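PDB 3S5W: L-ornithine N(5)-monooxygenase from Pseudomonas aeruginosa, which catalyses the FAD- and NADPH-dependent N5-hydroxylation of L-ornithine, the first step toward hydroxamate siderophores such as pyoverdin. Local coordinates for residues F272-E275 / V276-P279; E294-L297 / R298-H301; L402-D405 / E406-V410. One frame throughout, in Å; residues are numbered along the deposited sequence.

Contact 1 of 3, residues F272-E275 / V276-P279; sequences FVNE and VFAP. With ONH (N~5~-hydroxy-L-ornithine), chain E.
N274 and F277 meet one turn apart and together hold the amino acid end of N5-hydroxy-L-ornithine. The N274 amide uses both of its ends on this ligand. N274 OD1 accepts from the ligand atom N at 2.7 Å. N274 ND2 donates to the ligand atom O at 2.9 Å, with a fairly straight N-H...O angle of 161°. One side chain therefore reads the amino and the carboxylate group at once, and the two bonds fix which way round the amide lies. The F277 ring supplies the nonpolar side. The ligand CA sits 3.4 Å above the ring plane, over its centre. V276 CG1 lies against the opposite face, offset toward the rim. The amide and ring planes are 47° apart, and N274 OD1 comes obliquely to F277 CD1 at 3.3 Å. F277 CG lies anti to its own carbonyl carbon (chi1 -60°), which carries the ring beside N274. Three successive i to i+3 bonds occupy the N-H groups of V276, F277 and A278 and the carbonyls of V273, N274 and E275. V276 N donates to V273 O at 3.0 Å, F277 N to N274 O at 3.1 Å, and A278 N to E275 O at 3.1 Å. F277 O accepts from S425 OG. The ligand is also bonded by K89, N304 and S430, and L428 touches the F277 side chain. This 3-10 turn at the end of helix 271-274 is part of the substrate-binding site of the N-hydroxylating flavin monooxygenase.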
ATOM      1  N   PHE A 272     -12.076 -12.296  17.315  1.00 20.93           N
ATOM      2  CA  PHE A 272     -13.265 -12.628  16.510  1.00 21.39           C
ATOM      3  C   PHE A 272     -13.381 -11.685  15.309  1.00 21.11           C
ATOM      4  O   PHE A 272     -13.594 -12.136  14.185  1.00 21.68           O
ATOM      5  CB  PHE A 272     -14.566 -12.545  17.323  1.00 20.70           C
ATOM      6  CG  PHE A 272     -14.676 -13.605  18.388  1.00 22.88           C
ATOM      7  CD1 PHE A 272     -15.165 -14.871  18.078  1.00 23.81           C
ATOM      8  CD2 PHE A 272     -14.285 -13.324  19.695  1.00 21.69           C
ATOM      9  CE1 PHE A 272     -15.285 -15.849  19.066  1.00 24.47           C
ATOM     10  CE2 PHE A 272     -14.386 -14.313  20.691  1.00 20.90           C
ATOM     11  CZ  PHE A 272     -14.887 -15.560  20.371  1.00 22.09           C
ATOM     12  N   VAL A 273     -13.269 -10.387  15.571  1.00 20.78           N
ATOM     13  CA  VAL A 273     -13.255  -9.375  14.508  1.00 21.18           C
ATOM     14  C   VAL A 273     -12.168  -9.693  13.460  1.00 21.64           C
ATOM     15  O   VAL A 273     -12.400  -9.577  12.242  1.00 22.16           O
ATOM     16  CB  VAL A 273     -13.061  -7.978  15.136  1.00 21.16           C
ATOM     17  CG1 VAL A 273     -12.665  -6.912  14.081  1.00 20.60           C
ATOM     18  CG2 VAL A 273     -14.322  -7.573  15.884  1.00 21.66           C
ATOM     19  N   ASN A 274     -10.997 -10.118  13.939  1.00 21.83           N
ATOM     20  CA  ASN A 274      -9.852 -10.327  13.040  1.00 22.65           C
ATOM     21  C   ASN A 274     -10.061 -11.458  12.037  1.00 23.07           C
ATOM     22  O   ASN A 274      -9.316 -11.568  11.037  1.00 22.77           O
ATOM     23  CB  ASN A 274      -8.535 -10.524  13.800  1.00 22.88           C
ATOM     24  CG  ASN A 274      -7.337  -9.973  13.010  1.00 24.70           C
ATOM     25  OD1 ASN A 274      -7.341  -8.807  12.605  1.00 23.47           O
ATOM     26  ND2 ASN A 274      -6.333 -10.800  12.793  1.00 22.42           N
ATOM     27  N   GLU A 275     -11.076 -12.285  12.301  1.00 21.70           N
ATOM     28  CA  GLU A 275     -11.495 -13.297  11.319  1.00 24.27           C
ATOM     29  C   GLU A 275     -11.928 -12.704   9.957  1.00 23.16           C
ATOM     30  O   GLU A 275     -11.943 -13.433   8.956  1.00 23.75           O
ATOM     31  CB  GLU A 275     -12.562 -14.228  11.889  1.00 24.54           C
ATOM     32  CG  GLU A 275     -11.915 -15.156  12.956  1.00 28.11           C
ATOM     33  CD  GLU A 275     -12.847 -16.195  13.511  1.00 33.60           C
ATOM     34  OE1 GLU A 275     -14.035 -16.187  13.143  1.00 32.66           O
ATOM     35  OE2 GLU A 275     -12.390 -17.002  14.349  1.00 34.58           O
ATOM     36  N   VAL A 276     -12.232 -11.413   9.915  1.00 22.57           N
ATOM     37  CA  VAL A 276     -12.592 -10.732   8.629  1.00 24.21           C
ATOM     38  C   VAL A 276     -11.420 -10.706   7.627  1.00 24.73           C
ATOM     39  O   VAL A 276     -11.616 -10.433   6.416  1.00 24.53           O
ATOM     40  CB  VAL A 276     -13.215  -9.310   8.857  1.00 24.94           C
ATOM     41  CG1 VAL A 276     -12.187  -8.277   9.285  1.00 25.65           C
ATOM     42  CG2 VAL A 276     -13.966  -8.806   7.645  1.00 27.34           C
ATOM     43  N   PHE A 277     -10.211 -10.962   8.135  1.00 23.12           N
ATOM     44  CA  PHE A 277      -9.013 -11.026   7.280  1.00 23.52           C
ATOM     45  C   PHE A 277      -8.634 -12.443   6.852  1.00 24.02           C
ATOM     46  O   PHE A 277      -7.743 -12.623   5.993  1.00 24.30           O
ATOM     47  CB  PHE A 277      -7.823 -10.342   7.977  1.00 22.88           C
ATOM     48  CG  PHE A 277      -8.066  -8.909   8.281  1.00 22.86           C
ATOM     49  CD1 PHE A 277      -8.481  -8.520   9.552  1.00 23.23           C
ATOM     50  CD2 PHE A 277      -7.903  -7.930   7.295  1.00 21.00           C
ATOM     51  CE1 PHE A 277      -8.726  -7.167   9.841  1.00 20.54           C
ATOM     52  CE2 PHE A 277      -8.144  -6.585   7.572  1.00 23.31           C
ATOM     53  CZ  PHE A 277      -8.552  -6.200   8.866  1.00 23.22           C
ATOM     54  N   ALA A 278      -9.294 -13.446   7.427  1.00 23.10           N
ATOM     55  CA  ALA A 278      -8.967 -14.853   7.142  1.00 24.31           C
ATOM     56  C   ALA A 278      -9.276 -15.178   5.657  1.00 24.97           C
ATOM     57  O   ALA A 278     -10.201 -14.580   5.078  1.00 24.85           O
ATOM     58  CB  ALA A 278      -9.746 -15.795   8.062  1.00 24.09           C
ATOM     59  N   PRO A 279      -8.496 -16.084   5.044  1.00 25.72           N
ATOM     60  CA  PRO A 279      -8.786 -16.454   3.644  1.00 26.08           C
ATOM     61  C   PRO A 279     -10.266 -16.847   3.399  1.00 27.84           C
ATOM     62  O   PRO A 279     -10.818 -16.470   2.367  1.00 27.07           O
ATOM     63  CB  PRO A 279      -7.859 -17.640   3.390  1.00 25.59           C
ATOM     64  CG  PRO A 279      -6.615 -17.313   4.238  1.00 26.58           C
ATOM     65  CD  PRO A 279      -7.230 -16.679   5.528  1.00 24.58           C
TER
HETATM   66  C   ONH E 445      -4.714  -9.035   9.828  1.00 25.05           C
HETATM   67  N   ONH E 445      -5.477  -7.264  11.361  1.00 22.25           N
HETATM   68  O   ONH E 445      -4.424  -9.658  10.892  1.00 24.14           O
HETATM   69  CA  ONH E 445      -5.141  -7.600   9.956  1.00 23.88           C
HETATM   70  CB  ONH E 445      -4.061  -6.686   9.366  1.00 23.66           C
HETATM   71  CD  ONH E 445      -3.489  -4.350   8.831  1.00 26.13           C
HETATM   72  NE  ONH E 445      -4.021  -3.014   8.908  1.00 26.18           N
HETATM   73  CG  ONH E 445      -4.557  -5.250   9.412  1.00 23.28           C
HETATM   74  OZ  ONH E 445      -3.121  -1.973   8.858  1.00 41.06           O
HETATM   75  OXT ONH E 445      -4.671  -9.537   8.668  1.00 24.62           O

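Contact 2 of 3, residues E294-L297 / R298-H301; sequences ERLL and REYH
The guanidinium of R295 meets E299 OE1 at its edge, near its plane, while that of R298 turns one face to E294 O. The Y300 ring has L296 O at its edge, in plane, with Y300 CD2 3.4 Å from L296 O. The frame is the last turns of helix 290-299, and R295 with E299 forms an i to i+4 salt bridge on its exposed side. R295 NH1 comes to E299 OE1 from above the carboxylate plane, and the guanidinium and carboxylate planes are 40° apart. R295 starts away from its backbone N (chi1 -164°) and then bends at chi3, which brings NH1 over to E299. Its NE pairs with E292, so two glutamates share this guanidinium. R298 folds back along the helix, and its NH2 lies 3.7 Å from R295 CA. The E294 carboxylate instead bonds H290. Backbone bonds continue the helix, with R298 N to E294 O at 3.0 Å and E299 N to R295 O at 2.8 Å. A further i to i+4 bond, Y300 N to L296 O at 3.1 Å, reaches the first residue to leave helical angles. The salt bridge itself is short, 2.8 Å from R295 NH1 to E299 OE1, with an N-H...O angle of 157°.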
ATOM      1  N   GLU A 294     -21.258  -4.060   0.947  1.00 31.47           N
ATOM      2  CA  GLU A 294     -20.999  -2.706   1.427  1.00 32.45           C
ATOM      3  C   GLU A 294     -21.265  -2.527   2.922  1.00 31.82           C
ATOM      4  O   GLU A 294     -20.561  -1.759   3.584  1.00 30.34           O
ATOM      5  CB  GLU A 294     -21.762  -1.673   0.586  1.00 33.81           C
ATOM      6  CG  GLU A 294     -21.192  -1.618  -0.856  1.00 38.39           C
ATOM      7  CD  GLU A 294     -22.181  -1.087  -1.879  1.00 47.82           C
ATOM      8  OE1 GLU A 294     -23.133  -0.395  -1.463  1.00 48.45           O
ATOM      9  OE2 GLU A 294     -22.003  -1.356  -3.107  1.00 52.46           O
ATOM     10  N   ARG A 295     -22.282  -3.217   3.433  1.00 31.35           N
ATOM     11  CA  ARG A 295     -22.601  -3.238   4.868  1.00 31.96           C
ATOM     12  C   ARG A 295     -21.443  -3.861   5.697  1.00 30.63           C
ATOM     13  O   ARG A 295     -21.011  -3.279   6.706  1.00 30.14           O
ATOM     14  CB  ARG A 295     -23.922  -4.001   5.138  1.00 32.35           C
ATOM     15  CG  ARG A 295     -24.506  -3.731   6.544  1.00 34.98           C
ATOM     16  CD  ARG A 295     -25.476  -4.804   7.066  1.00 37.54           C
ATOM     17  NE  ARG A 295     -24.930  -6.168   7.113  1.00 37.95           N
ATOM     18  CZ  ARG A 295     -24.036  -6.639   7.995  1.00 39.74           C
ATOM     19  NH1 ARG A 295     -23.499  -5.861   8.930  1.00 39.43           N
ATOM     20  NH2 ARG A 295     -23.655  -7.905   7.915  1.00 36.70           N
ATOM     21  N   LEU A 296     -20.981  -5.038   5.281  1.00 30.34           N
ATOM     22  CA  LEU A 296     -19.816  -5.703   5.915  1.00 30.73           C
ATOM     23  C   LEU A 296     -18.594  -4.790   5.935  1.00 30.64           C
ATOM     24  O   LEU A 296     -17.935  -4.646   6.973  1.00 30.94           O
ATOM     25  CB  LEU A 296     -19.486  -7.035   5.234  1.00 31.79           C
ATOM     26  CG  LEU A 296     -20.464  -8.207   5.439  1.00 33.17           C
ATOM     27  CD1 LEU A 296     -20.301  -9.235   4.310  1.00 37.23           C
ATOM     28  CD2 LEU A 296     -20.316  -8.851   6.849  1.00 36.40           C
ATOM     29  N   LEU A 297     -18.327  -4.119   4.815  1.00 29.96           N
ATOM     30  CA  LEU A 297     -17.148  -3.233   4.749  1.00 30.20           C
ATOM     31  C   LEU A 297     -17.267  -2.030   5.668  1.00 30.24           C
ATOM     32  O   LEU A 297     -16.268  -1.622   6.279  1.00 30.12           O
ATOM     33  CB  LEU A 297     -16.818  -2.829   3.300  1.00 29.79           C
ATOM     34  CG  LEU A 297     -16.351  -4.007   2.437  1.00 29.42           C
ATOM     35  CD1 LEU A 297     -16.479  -3.694   0.931  1.00 29.51           C
ATOM     36  CD2 LEU A 297     -14.915  -4.430   2.773  1.00 30.49           C
ATOM     37  N   ARG A 298     -18.475  -1.451   5.759  1.00 28.99           N
ATOM     38  CA  ARG A 298     -18.758  -0.382   6.705  1.00 30.33           C
ATOM     39  C   ARG A 298     -18.595  -0.883   8.161  1.00 29.04           C
ATOM     40  O   ARG A 298     -17.950  -0.208   8.983  1.00 28.81           O
ATOM     41  CB  ARG A 298     -20.191   0.114   6.486  1.00 31.19           C
ATOM     42  CG  ARG A 298     -20.490   1.554   6.893  1.00 37.87           C
ATOM     43  CD  ARG A 298     -21.553   2.195   5.929  1.00 42.19           C
ATOM     44  NE  ARG A 298     -22.737   1.338   5.764  1.00 47.04           N
ATOM     45  CZ  ARG A 298     -23.205   0.857   4.608  1.00 47.97           C
ATOM     46  NH1 ARG A 298     -22.630   1.157   3.446  1.00 48.54           N
ATOM     47  NH2 ARG A 298     -24.268   0.071   4.619  1.00 46.67           N
ATOM     48  N   GLU A 299     -19.184  -2.047   8.470  1.00 27.76           N
ATOM     49  CA  GLU A 299     -19.121  -2.605   9.835  1.00 27.90           C
ATOM     50  C   GLU A 299     -17.674  -2.760  10.336  1.00 27.08           C
ATOM     51  O   GLU A 299     -17.378  -2.527  11.499  1.00 26.80           O
ATOM     52  CB  GLU A 299     -19.826  -3.967   9.909  1.00 27.75           C
ATOM     53  CG  GLU A 299     -19.964  -4.527  11.368  1.00 29.52           C
ATOM     54  CD  GLU A 299     -20.556  -5.950  11.448  1.00 33.65           C
ATOM     55  OE1 GLU A 299     -21.171  -6.419  10.461  1.00 36.25           O
ATOM     56  OE2 GLU A 299     -20.400  -6.626  12.508  1.00 33.74           O
ATOM     57  N   TYR A 300     -16.794  -3.217   9.451  1.00 26.48           N
ATOM     58  CA  TYR A 300     -15.412  -3.556   9.827  1.00 26.72           C
ATOM     59  C   TYR A 300     -14.392  -2.521   9.348  1.00 26.30           C
ATOM     60  O   TYR A 300     -13.198  -2.807   9.285  1.00 24.60           O
ATOM     61  CB  TYR A 300     -15.069  -4.950   9.286  1.00 27.33           C
ATOM     62  CG  TYR A 300     -15.766  -6.080  10.035  1.00 31.28           C
ATOM     63  CD1 TYR A 300     -15.196  -6.619  11.190  1.00 34.28           C
ATOM     64  CD2 TYR A 300     -16.992  -6.598   9.590  1.00 32.84           C
ATOM     65  CE1 TYR A 300     -15.819  -7.640  11.899  1.00 39.23           C
ATOM     66  CE2 TYR A 300     -17.620  -7.641  10.282  1.00 38.10           C
ATOM     67  CZ  TYR A 300     -17.028  -8.154  11.439  1.00 40.21           C
ATOM     68  OH  TYR A 300     -17.621  -9.183  12.146  1.00 43.74           O
ATOM     69  N   HIS A 301     -14.871  -1.327   9.000  1.00 25.29           N
ATOM     70  CA  HIS A 301     -14.008  -0.256   8.501  1.00 25.52           C
ATOM     71  C   HIS A 301     -12.859   0.036   9.481  1.00 24.23           C
ATOM     72  O   HIS A 301     -11.723   0.274   9.051  1.00 22.72           O
ATOM     73  CB  HIS A 301     -14.831   1.022   8.268  1.00 26.51           C
ATOM     74  CG  HIS A 301     -14.167   2.036   7.384  1.00 29.89           C
ATOM     75  ND1 HIS A 301     -13.812   3.299   7.824  1.00 33.29           N
ATOM     76  CD2 HIS A 301     -13.842   1.995   6.069  1.00 31.46           C
ATOM     77  CE1 HIS A 301     -13.280   3.983   6.826  1.00 28.29           C
ATOM     78  NE2 HIS A 301     -13.282   3.212   5.754  1.00 32.29           N
TER

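Contact 3 of 3, residues L402-D405 / E406-V410; sequences LQTD and ERCKV
D405 OD2 is gripped by two N-H groups of R407, one from the backbone and one from the side chain. R407 N donates to D405 OD2 at 3.0 Å and arrives nearly along the C-O axis of that oxygen. R407 NE adds a weak bond to D405 OD2 at 3.1 Å. The setting is a type I beta turn from D405 to C408, and the carboxylate to R407 N bond makes an Asx turn at its start. The second carboxylate oxygen completes the salt bridge: D405 OD1 lies 2.7 Å from R407 NH2, though the bond is bent and weak at 125°. The carboxylate and guanidinium planes are nearly parallel, 11° apart, but D405 OD1 stands obliquely to the guanidinium; both side-chain bonds are weak. D405 CG sits between its backbone N and carbonyl carbon (chi1 69°), and this folds the carboxylate back over the turn. R407 bends at chi3 to meet it. Its remaining nitrogen, NH1, pairs with E389, so two acidic residues share the arginine. The turn is closed by C408 N, which donates to D405 O at 3.2 Å. That oxygen also accepts from T404 OG1 at 3.2 Å, and the two donors come from opposite faces of its plane. This turn lies in the long loop before strand 411-414, at the surface and away from the flavin, NADP and substrate sites. Backbone bonds of R407 and K409 to V162 tie it to strand 161-171. T404 packs against C408, with T404 OG1 3.3 Å from C408 CB.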
ATOM      1  N   LEU A 402     -10.031  -9.850 -14.724  1.00 34.54           N
ATOM      2  CA  LEU A 402     -10.909  -8.827 -15.295  1.00 36.66           C
ATOM      3  C   LEU A 402     -11.766  -9.474 -16.373  1.00 38.42           C
ATOM      4  O   LEU A 402     -11.237 -10.151 -17.248  1.00 37.73           O
ATOM      5  CB  LEU A 402     -10.096  -7.675 -15.931  1.00 36.36           C
ATOM      6  CG  LEU A 402      -9.116  -6.853 -15.087  1.00 37.95           C
ATOM      7  CD1 LEU A 402      -8.852  -5.468 -15.697  1.00 35.02           C
ATOM      8  CD2 LEU A 402      -9.650  -6.701 -13.681  1.00 38.79           C
ATOM      9  N   GLN A 403     -13.077  -9.286 -16.289  1.00 41.38           N
ATOM     10  CA  GLN A 403     -13.965  -9.841 -17.308  1.00 45.22           C
ATOM     11  C   GLN A 403     -13.862  -9.003 -18.582  1.00 46.40           C
ATOM     12  O   GLN A 403     -13.982  -7.775 -18.550  1.00 46.84           O
ATOM     13  CB  GLN A 403     -15.428 -10.000 -16.822  1.00 45.85           C
ATOM     14  CG  GLN A 403     -16.414 -10.680 -17.851  1.00 50.22           C
ATOM     15  CD  GLN A 403     -15.907 -12.016 -18.500  1.00 55.52           C
ATOM     16  OE1 GLN A 403     -14.731 -12.161 -18.878  1.00 58.00           O
ATOM     17  NE2 GLN A 403     -16.824 -12.972 -18.656  1.00 56.24           N
ATOM     18  N   THR A 404     -13.591  -9.693 -19.684  1.00 48.15           N
ATOM     19  CA  THR A 404     -13.514  -9.086 -21.014  1.00 49.88           C
ATOM     20  C   THR A 404     -14.566  -9.725 -21.936  1.00 51.16           C
ATOM     21  O   THR A 404     -15.033 -10.832 -21.666  1.00 51.16           O
ATOM     22  CB  THR A 404     -12.113  -9.287 -21.640  1.00 49.47           C
ATOM     23  OG1 THR A 404     -11.945 -10.650 -22.030  1.00 49.46           O
ATOM     24  CG2 THR A 404     -10.986  -8.916 -20.671  1.00 50.33           C
ATOM     25  N   ASP A 405     -14.923  -9.048 -23.031  1.00 52.96           N
ATOM     26  CA  ASP A 405     -15.783  -9.685 -24.045  1.00 54.22           C
ATOM     27  C   ASP A 405     -15.008 -10.801 -24.775  1.00 54.61           C
ATOM     28  O   ASP A 405     -13.791 -10.947 -24.573  1.00 54.65           O
ATOM     29  CB  ASP A 405     -16.435  -8.651 -24.997  1.00 54.68           C
ATOM     30  CG  ASP A 405     -15.431  -7.960 -25.929  1.00 55.75           C
ATOM     31  OD1 ASP A 405     -15.297  -6.720 -25.844  1.00 56.56           O
ATOM     32  OD2 ASP A 405     -14.795  -8.645 -26.759  1.00 56.06           O
ATOM     33  N   GLU A 406     -15.707 -11.584 -25.599  1.00 55.25           N
ATOM     34  CA  GLU A 406     -15.121 -12.772 -26.267  1.00 55.97           C
ATOM     35  C   GLU A 406     -13.956 -12.514 -27.252  1.00 55.62           C
ATOM     36  O   GLU A 406     -13.162 -13.424 -27.497  1.00 56.07           O
ATOM     37  CB  GLU A 406     -16.213 -13.670 -26.904  1.00 56.20           C
ATOM     38  CG  GLU A 406     -16.993 -14.524 -25.883  1.00 58.58           C
ATOM     39  CD  GLU A 406     -17.736 -15.724 -26.511  1.00 62.19           C
ATOM     40  OE1 GLU A 406     -17.371 -16.886 -26.206  1.00 63.28           O
ATOM     41  OE2 GLU A 406     -18.679 -15.515 -27.306  1.00 62.52           O
ATOM     42  N   ARG A 407     -13.835 -11.293 -27.789  1.00 55.39           N
ATOM     43  CA  ARG A 407     -12.699 -10.924 -28.677  1.00 55.02           C
ATOM     44  C   ARG A 407     -11.330 -10.948 -27.962  1.00 54.49           C
ATOM     45  O   ARG A 407     -10.284 -11.179 -28.582  1.00 54.57           O
ATOM     46  CB  ARG A 407     -12.898  -9.532 -29.290  1.00 55.28           C
ATOM     47  CG  ARG A 407     -13.961  -9.417 -30.383  1.00 56.21           C
ATOM     48  CD  ARG A 407     -14.228  -7.946 -30.690  1.00 57.63           C
ATOM     49  NE  ARG A 407     -14.888  -7.288 -29.560  1.00 58.18           N
ATOM     50  CZ  ARG A 407     -14.919  -5.977 -29.331  1.00 57.79           C
ATOM     51  NH1 ARG A 407     -14.330  -5.114 -30.146  1.00 58.35           N
ATOM     52  NH2 ARG A 407     -15.553  -5.525 -28.264  1.00 58.54           N
ATOM     53  N   CYS A 408     -11.346 -10.687 -26.661  1.00 53.51           N
ATOM     54  CA  CYS A 408     -10.126 -10.656 -25.871  1.00 52.35           C
ATOM     55  C   CYS A 408      -9.795 -12.077 -25.409  1.00 51.35           C
ATOM     56  O   CYS A 408     -10.504 -12.656 -24.588  1.00 51.52           O
ATOM     57  CB  CYS A 408     -10.312  -9.696 -24.697  1.00 52.57           C
ATOM     58  SG  CYS A 408      -8.804  -9.038 -23.950  1.00 52.88           S
ATOM     59  N   LYS A 409      -8.728 -12.636 -25.974  1.00 50.03           N
ATOM     60  CA  LYS A 409      -8.303 -14.014 -25.713  1.00 48.78           C
ATOM     61  C   LYS A 409      -7.219 -14.093 -24.619  1.00 47.20           C
ATOM     62  O   LYS A 409      -6.813 -15.189 -24.206  1.00 46.96           O
ATOM     63  CB  LYS A 409      -7.755 -14.650 -26.997  1.00 49.78           C
ATOM     64  CG  LYS A 409      -8.707 -14.603 -28.204  1.00 51.76           C
ATOM     65  CD  LYS A 409      -9.773 -15.694 -28.130  1.00 55.91           C
ATOM     66  CE  LYS A 409      -9.178 -17.056 -28.501  1.00 58.59           C
ATOM     67  NZ  LYS A 409     -10.161 -18.150 -28.324  1.00 60.70           N
ATOM     68  N   VAL A 410      -6.731 -12.931 -24.197  1.00 44.67           N
ATOM     69  CA  VAL A 410      -5.675 -12.849 -23.188  1.00 42.24           C
ATOM     70  C   VAL A 410      -6.320 -12.723 -21.808  1.00 40.47           C
ATOM     71  O   VAL A 410      -7.460 -12.262 -21.692  1.00 40.48           O
ATOM     72  CB  VAL A 410      -4.735 -11.650 -23.429  1.00 42.05           C
ATOM     73  CG1 VAL A 410      -3.956 -11.836 -24.717  1.00 42.28           C
ATOM     74  CG2 VAL A 410      -5.513 -10.354 -23.460  1.00 42.57           C
TER

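Overall arrangement
The three contacts follow one another along the chain in the order 1, 2, 3. Contacts 1 and 2 are neighbours, with centres 13 Å apart. Contact 1 ends helix 271-274, and contact 2 ends helix 290-299; helix 279-287 lies between them in sequence. They touch where V273 CG1 and V276 CG1 each pack on Y300 CD1, at 3.9 Å. The substrate turn is thus backed by the end of the next-but-one helix. Beyond it, H301 meets the NADP-binding Y305. Contact 3 is remote, its centre about 33 Å from that of contact 1 and about 31 Å from that of contact 2. It is a surface turn beside strand 161-171, part of the mixed sheet.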